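Spermidine synthase (PDB 3GJY) probably catalyses transfer of an aminopropyl group from decarboxylated S-adenosylmethionine to putrescine, yielding spermidine, on a methyltransferase-like fold. Local coordinates at residues A[21-24]-A[25-29]; A[79-82]-A[83-87]; A[122-125]-A[126-129]. All coordinates share one frame; numbering follows the deposited sequence. Where two conformers were deposited one is given.

How the contacts relate
Contacts 1 and 3 are neighbours, with centres 11 Å apart, and they join the N-terminal antiparallel sheet to the Rossmann-like domain. The end of the strand in contact 1 rests on the first half of helix 123-132: Glu28 O lies 3.5 Å from Glu124 CG, and Tyr27 CB lies 4.1 Å from Leu128 CD1. Contact 2 belongs to a separate region, the end of helix 69-85. Its centre is 36 Å from that of contact 1, on the opposite side of the chain's centre, and 30 Å from that of contact 3, with no touch to either. A formate, probably from the crystallisation liquor, is bound at contact 3.

Contact 1. Residues A[21-24]-A[25-29]; sequences TPIA and GTYEG
Gly25 follows Ala24 at the point where the N-terminal segment turns into strand 25-28. Its positive phi and extended psi are readily adopted by a residue without a beta carbon, since at these angles the space next to Ala24 O must stay clear. Ile23 O lies 3.5 Å from Gly25 N, but the N-H is directed wrongly for a hydrogen bond, and this carbonyl is instead taken by the side chain of Tyr27. Thr26 directs its side chain away from residues 21-24, and its OG1 bonds Glu35 on the next strand. Tyr27 then sends its ring back along the chain. With CG beside the backbone N and anti to the carbonyl carbon (chi1 -61°), the ring reaches Ile23, and OH donates to Ile23 O at 2.6 Å. The hydroxyl arrives from above the carbonyl plane, 43° out of it, so it does not use an in-plane lone pair. The hydroxyl oxygen also packs against the branch point of the isoleucine, with Ile23 CB 3.5 Å from Tyr27 OH, and the two side chains cross at about a right angle. Tyr27 additionally touches Leu128, and Ile23 touches Trp132, both from helix 123-132. With Gly25 and Tyr27 paired through their backbones to Leu36 and Ile34, the Tyr27 OH to Ile23 O bond closes a short loop at the start of an antiparallel beta hairpin, on an edge strand of the four-stranded N-terminal sheet.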
loop_
_atom_site.group_PDB
_atom_site.type_symbol
_atom_site.label_atom_id
_atom_site.label_comp_id
_atom_site.label_asym_id
_atom_site.label_seq_id
_atom_site.Cartn_x
_atom_site.Cartn_y
_atom_site.Cartn_z
ATOM N N THR A 21 -26.677 1.516 -1.557
ATOM C CA THR A 21 -26.100 1.716 -0.184
ATOM C C THR A 21 -25.658 0.404 0.483
ATOM O O THR A 21 -26.319 -0.642 0.332
ATOM C CB THR A 21 -27.056 2.532 0.774
ATOM O OG1 THR A 21 -26.393 2.800 2.030
ATOM C CG2 THR A 21 -28.354 1.776 1.059
ATOM N N PRO A 22 -24.537 0.451 1.228
ATOM C CA PRO A 22 -24.204 -0.628 2.127
ATOM C C PRO A 22 -25.260 -0.750 3.196
ATOM O O PRO A 22 -25.997 0.216 3.453
ATOM C CB PRO A 22 -22.902 -0.166 2.785
ATOM C CG PRO A 22 -22.344 0.839 1.861
ATOM C CD PRO A 22 -23.493 1.494 1.212
ATOM N N ILE A 23 -25.324 -1.936 3.799
ATOM C CA ILE A 23 -26.188 -2.218 4.928
ATOM C C ILE A 23 -25.327 -2.542 6.137
ATOM O O ILE A 23 -24.487 -3.460 6.086
ATOM C CB ILE A 23 -27.113 -3.433 4.612
ATOM C CG1 ILE A 23 -28.003 -3.110 3.404
ATOM C CG2 ILE A 23 -27.961 -3.813 5.849
ATOM C CD1 ILE A 23 -28.945 -4.212 3.032
ATOM N N ALA A 24 -25.516 -1.807 7.222
ATOM C CA ALA A 24 -24.709 -2.014 8.417
ATOM C C ALA A 24 -24.896 -3.415 8.963
ATOM O O ALA A 24 -26.007 -3.983 8.901
ATOM C CB ALA A 24 -25.002 -0.973 9.480
ATOM N N GLY A 25 -23.803 -3.984 9.468
ATOM C CA GLY A 25 -23.886 -5.292 10.085
ATOM C C GLY A 25 -22.613 -6.083 9.957
ATOM O O GLY A 25 -21.547 -5.568 9.592
ATOM N N THR A 26 -22.745 -7.360 10.282
ATOM C CA THR A 26 -21.642 -8.301 10.279
ATOM C C THR A 26 -21.802 -9.284 9.136
ATOM O O THR A 26 -22.883 -9.846 8.932
ATOM C CB THR A 26 -21.632 -9.076 11.589
ATOM O OG1 THR A 26 -21.768 -8.156 12.674
ATOM C CG2 THR A 26 -20.331 -9.815 11.757
ATOM N N TYR A 27 -20.719 -9.478 8.387
ATOM C CA TYR A 27 -20.717 -10.360 7.201
ATOM C C TYR A 27 -19.622 -11.405 7.340
ATOM O O TYR A 27 -18.481 -11.106 7.734
ATOM C CB TYR A 27 -20.544 -9.518 5.921
ATOM C CG TYR A 27 -21.686 -8.546 5.782
ATOM C CD1 TYR A 27 -22.832 -8.895 5.068
ATOM C CD2 TYR A 27 -21.653 -7.301 6.417
ATOM C CE1 TYR A 27 -23.914 -8.040 4.988
ATOM C CE2 TYR A 27 -22.751 -6.425 6.352
ATOM C CZ TYR A 27 -23.870 -6.802 5.633
ATOM O OH TYR A 27 -24.958 -5.967 5.530
ATOM N N GLU A 28 -19.945 -12.654 7.034
ATOM C CA GLU A 28 -18.961 -13.712 7.105
ATOM C C GLU A 28 -18.151 -13.744 5.807
ATOM O O GLU A 28 -18.684 -14.070 4.728
ATOM C CB GLU A 28 -19.677 -15.048 7.356
ATOM C CG GLU A 28 -18.826 -16.289 7.202
ATOM C CD GLU A 28 -19.624 -17.559 7.490
ATOM O OE1 GLU A 28 -19.992 -18.265 6.534
ATOM O OE2 GLU A 28 -19.918 -17.830 8.671
ATOM N N GLY A 29 -16.889 -13.370 5.881
ATOM C CA GLY A 29 -16.023 -13.473 4.730
ATOM C C GLY A 29 -15.465 -14.873 4.610
ATOM O O GLY A 29 -15.687 -15.758 5.470
#

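Contact 2. Residues A[79-82]-A[83-87]; sequences RAFI and DAHQD
The last turn of helix 69-85 brings Phe81 and Ile82 against His85 and Gln86, just as the chain leaves the helix. Backbone bonds of the alpha-helical kind run to the end: His85 N reaches Phe81 O at 2.9 Å, and Gln86 N, from the first residue to leave helical angles, still reaches Ile82 O at 3.0 Å. The imidazole of His85 makes an edge-to-face, T-shaped pair with Phe81, the planes 62° apart and the centroids separated by 4.8 Å. Its CD2 stands over the centre of the phenyl ring, 3.7 Å from Phe81 CD1. The phenyl group lies beneath it because Phe81 CG is anti to the backbone N (chi1 -175°). The amide of Gln86 lies at the edge of the same ring, with its CD 3.9 Å from Phe81 CE2 and the amide plane turned 88° against the ring. Gln86 OE1 rests 3.4 Å from Ile82 CG1, while NE2 bonds Asp161 O on the neighbouring strand. At the other flank, one water accepts from Arg79 NE at 2.9 Å and donates to Asp83 OD2; Tyr106 and Tyr111 hold Arg79 NH1 and Asp83 OD1. The opposite charges are linked through one water, and each has a separate tyrosine hydroxyl as a further partner, with no direct salt bridge. The buried Gln86 OE1 has no polar partner in the model, so the amide is probably oriented mainly by the NE2 bond to Asp161 O, with OE1 against carbon neighbours.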
loop_
_atom_site.group_PDB
_atom_site.type_symbol
_atom_site.label_atom_id
_atom_site.label_comp_id
_atom_site.label_asym_id
_atom_site.label_seq_id
_atom_site.Cartn_x
_atom_site.Cartn_y
_atom_site.Cartn_z
ATOM N N ARG A 79 1.496 9.892 -5.744
ATOM C CA ARG A 79 1.115 10.942 -6.723
ATOM C C ARG A 79 2.320 11.805 -7.058
ATOM O O ARG A 79 2.519 12.184 -8.223
ATOM C CB ARG A 79 -0.022 11.834 -6.218
ATOM C CG ARG A 79 -1.389 11.124 -6.235
ATOM C CD ARG A 79 -2.437 12.024 -5.636
ATOM N NE ARG A 79 -2.666 13.221 -6.430
ATOM C CZ ARG A 79 -3.619 14.101 -6.143
ATOM N NH1 ARG A 79 -4.397 13.911 -5.075
ATOM N NH2 ARG A 79 -3.785 15.175 -6.908
ATOM N N ALA A 80 3.141 12.125 -6.053
ATOM C CA ALA A 80 4.334 12.947 -6.344
ATOM C C ALA A 80 5.234 12.249 -7.388
ATOM O O ALA A 80 5.747 12.877 -8.322
ATOM C CB ALA A 80 5.105 13.270 -5.054
ATOM N N PHE A 81 5.407 10.947 -7.214
ATOM C CA PHE A 81 6.239 10.180 -8.099
ATOM C C PHE A 81 5.600 10.054 -9.489
ATOM O O PHE A 81 6.262 10.289 -10.509
ATOM C CB PHE A 81 6.452 8.787 -7.504
ATOM C CG PHE A 81 7.422 7.934 -8.297
ATOM C CD1 PHE A 81 8.753 7.845 -7.908
ATOM C CD2 PHE A 81 7.025 7.265 -9.442
ATOM C CE1 PHE A 81 9.662 7.052 -8.611
ATOM C CE2 PHE A 81 7.945 6.496 -10.171
ATOM C CZ PHE A 81 9.259 6.414 -9.741
ATOM N N ILE A 82 4.330 9.648 -9.544
ATOM C CA ILE A 82 3.644 9.458 -10.817
ATOM C C ILE A 82 3.628 10.782 -11.590
ATOM O O ILE A 82 3.867 10.815 -12.800
ATOM C CB ILE A 82 2.191 8.947 -10.576
ATOM C CG1 ILE A 82 2.204 7.515 -10.001
ATOM C CG2 ILE A 82 1.332 9.025 -11.862
ATOM C CD1 ILE A 82 0.900 7.133 -9.321
ATOM N N ASP A 83 3.306 11.863 -10.897
ATOM C CA ASP A 83 3.218 13.159 -11.568
ATOM C C ASP A 83 4.554 13.582 -12.166
ATOM O O ASP A 83 4.593 14.200 -13.231
ATOM C CB ASP A 83 2.694 14.228 -10.613
ATOM C CG ASP A 83 1.235 14.009 -10.238
ATOM O OD1 ASP A 83 0.532 13.179 -10.885
ATOM O OD2 ASP A 83 0.809 14.684 -9.284
ATOM N N ALA A 84 5.635 13.290 -11.467
ATOM C CA ALA A 84 6.964 13.666 -11.948
ATOM C C ALA A 84 7.522 12.757 -13.026
ATOM O O ALA A 84 8.279 13.238 -13.879
ATOM C CB ALA A 84 7.923 13.717 -10.787
ATOM N N HIS A 85 7.183 11.464 -12.984
ATOM C CA HIS A 85 7.945 10.486 -13.770
ATOM C C HIS A 85 7.179 9.622 -14.737
ATOM O O HIS A 85 7.807 8.990 -15.584
ATOM C CB HIS A 85 8.700 9.554 -12.832
ATOM C CG HIS A 85 9.608 10.270 -11.894
ATOM N ND1 HIS A 85 10.620 11.108 -12.326
ATOM C CD2 HIS A 85 9.653 10.284 -10.541
ATOM C CE1 HIS A 85 11.268 11.581 -11.272
ATOM N NE2 HIS A 85 10.702 11.101 -10.177
ATOM N N GLN A 86 5.858 9.535 -14.598
ATOM C CA GLN A 86 5.111 8.547 -15.378
ATOM C C GLN A 86 3.995 9.181 -16.180
ATOM O O GLN A 86 3.667 10.350 -16.001
ATOM C CB GLN A 86 4.564 7.429 -14.445
ATOM C CG GLN A 86 5.730 6.651 -13.805
ATOM C CD GLN A 86 5.260 5.612 -12.838
ATOM O OE1 GLN A 86 4.417 5.896 -11.993
ATOM N NE2 GLN A 86 5.820 4.419 -12.929
ATOM N N ASP A 87 3.433 8.405 -17.087
ATOM C CA ASP A 87 2.374 8.870 -17.972
ATOM C C ASP A 87 1.040 8.376 -17.412
ATOM O O ASP A 87 0.680 7.190 -17.511
ATOM C CB ASP A 87 2.639 8.322 -19.380
ATOM C CG ASP A 87 1.626 8.801 -20.405
ATOM O OD1 ASP A 87 0.570 9.361 -19.998
ATOM O OD2 ASP A 87 1.893 8.593 -21.613
HETATM O O HOH W 1 -1.785 14.396 -8.880
#

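Contact 3. Residues A[122-125]-A[126-129]; sequences DAEL and ARLS. With FMT (formic acid), chain B.
The first turns of helix 123-132, the helix of a beta-alpha-beta unit between strands 115-120 and 141-145, join Asp122, Glu124 and Leu125 to Ala126, Arg127 and Ser129. Asp122 is the N-cap. Its backbone O receives Ala126 N at 2.9 Å, and its carboxylate OD1 takes two N-H groups of the first helical turn: Glu124 N at 3.0 Å, met nearly along the C-O axis, and Leu125 N, which comes from above the carboxylate plane. OD1 also accepts from Glu30 N, and OD2 from Tyr31 N, so the cap ties the helix start to the loop after strand 25-28. From the capped turn to the next, Glu124 and Arg127 form a side-on salt bridge. Their side chains run alongside each other, and the glutamate chain bends at chi2 (67°) to bring its carboxylate beside the guanidinium. Arg127 NE donates to Glu124 OE1 at 2.9 Å, almost straight (176°), while NH2 donates to OE2 at 2.8 Å. Both oxygens are met on their syn side and sit at the guanidinium edge, although the two planes are turned 40° apart. In this Rossmann-like, AdoMet-dependent methyltransferase fold, Ala126 packs inward on Ile143 and Val145 of strand 141-145. Ser129, on the same helix, touches Cys101 in the loop after strand 92-96. Its OG lies 2.9 Å from Leu125 O and 2.8 Å from O1 of the bound formate. The leucine supplies a nonpolar side to the formate, with Leu125 CD2 3.5 Å from its carbon.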
loop_
_atom_site.group_PDB
_atom_site.type_symbol
_atom_site.label_atom_id
_atom_site.label_comp_id
_atom_site.label_asym_id
_atom_site.label_seq_id
_atom_site.Cartn_x
_atom_site.Cartn_y
_atom_site.Cartn_z
ATOM N N ASP A 122 -9.834 -12.747 -0.259
ATOM C CA ASP A 122 -11.125 -13.111 0.295
ATOM C C ASP A 122 -12.221 -12.863 -0.744
ATOM O O ASP A 122 -12.528 -11.711 -1.059
ATOM C CB ASP A 122 -11.343 -12.324 1.595
ATOM C CG ASP A 122 -12.551 -12.800 2.378
ATOM O OD1 ASP A 122 -13.607 -13.087 1.759
ATOM O OD2 ASP A 122 -12.435 -12.869 3.624
ATOM N N ALA A 123 -12.797 -13.956 -1.276
ATOM C CA ALA A 123 -13.810 -13.831 -2.336
ATOM C C ALA A 123 -15.023 -12.983 -1.897
ATOM O O ALA A 123 -15.599 -12.231 -2.700
ATOM C CB ALA A 123 -14.277 -15.240 -2.787
ATOM N N GLU A 124 -15.379 -13.065 -0.612
ATOM C CA GLU A 124 -16.529 -12.352 -0.110
ATOM C C GLU A 124 -16.222 -10.867 0.061
ATOM O O GLU A 124 -17.054 -10.014 -0.258
ATOM C CB GLU A 124 -17.040 -12.976 1.210
ATOM C CG GLU A 124 -18.279 -12.254 1.791
ATOM C CD GLU A 124 -19.546 -12.385 0.940
ATOM O OE1 GLU A 124 -19.541 -13.011 -0.151
ATOM O OE2 GLU A 124 -20.562 -11.823 1.400
ATOM N N LEU A 125 -15.011 -10.542 0.533
ATOM C CA LEU A 125 -14.628 -9.142 0.568
ATOM C C LEU A 125 -14.604 -8.562 -0.853
ATOM O O LEU A 125 -15.064 -7.435 -1.068
ATOM C CB LEU A 125 -13.270 -8.917 1.236
ATOM C CG LEU A 125 -12.837 -7.463 1.357
ATOM C CD1 LEU A 125 -13.891 -6.616 2.119
ATOM C CD2 LEU A 125 -11.513 -7.453 2.125
ATOM N N ALA A 126 -14.089 -9.330 -1.818
ATOM C CA ALA A 126 -14.111 -8.908 -3.212
ATOM C C ALA A 126 -15.532 -8.637 -3.708
ATOM O O ALA A 126 -15.781 -7.622 -4.377
ATOM C CB ALA A 126 -13.383 -9.970 -4.095
ATOM N N ARG A 127 -16.470 -9.531 -3.359
ATOM C CA ARG A 127 -17.861 -9.378 -3.820
ATOM C C ARG A 127 -18.502 -8.130 -3.177
ATOM O O ARG A 127 -19.141 -7.327 -3.879
ATOM C CB ARG A 127 -18.656 -10.645 -3.451
ATOM C CG ARG A 127 -20.046 -10.664 -4.066
ATOM C CD ARG A 127 -20.875 -11.831 -3.557
ATOM N NE ARG A 127 -21.231 -11.688 -2.151
ATOM C CZ ARG A 127 -22.243 -10.948 -1.701
ATOM N NH1 ARG A 127 -23.014 -10.276 -2.547
ATOM N NH2 ARG A 127 -22.497 -10.895 -0.398
ATOM N N LEU A 128 -18.303 -7.943 -1.855
ATOM C CA LEU A 128 -18.840 -6.747 -1.171
ATOM C C LEU A 128 -18.252 -5.464 -1.745
ATOM O O LEU A 128 -18.937 -4.465 -1.849
ATOM C CB LEU A 128 -18.562 -6.801 0.346
ATOM C CG LEU A 128 -19.375 -7.843 1.094
ATOM C CD1 LEU A 128 -18.882 -7.935 2.554
ATOM C CD2 LEU A 128 -20.858 -7.513 1.053
ATOM N N SER A 129 -16.950 -5.486 -2.091
ATOM C CA SER A 129 -16.318 -4.304 -2.667
ATOM C C SER A 129 -16.995 -3.900 -3.967
ATOM O O SER A 129 -17.363 -2.718 -4.162
ATOM C CB SER A 129 -14.826 -4.495 -2.916
ATOM O OG SER A 129 -14.130 -4.737 -1.690
HETATM C C FMT B . -10.405 -5.652 -0.724
HETATM O O1 FMT B . -11.548 -5.560 -1.164
HETATM O O2 FMT B . -9.399 -5.797 -1.413
#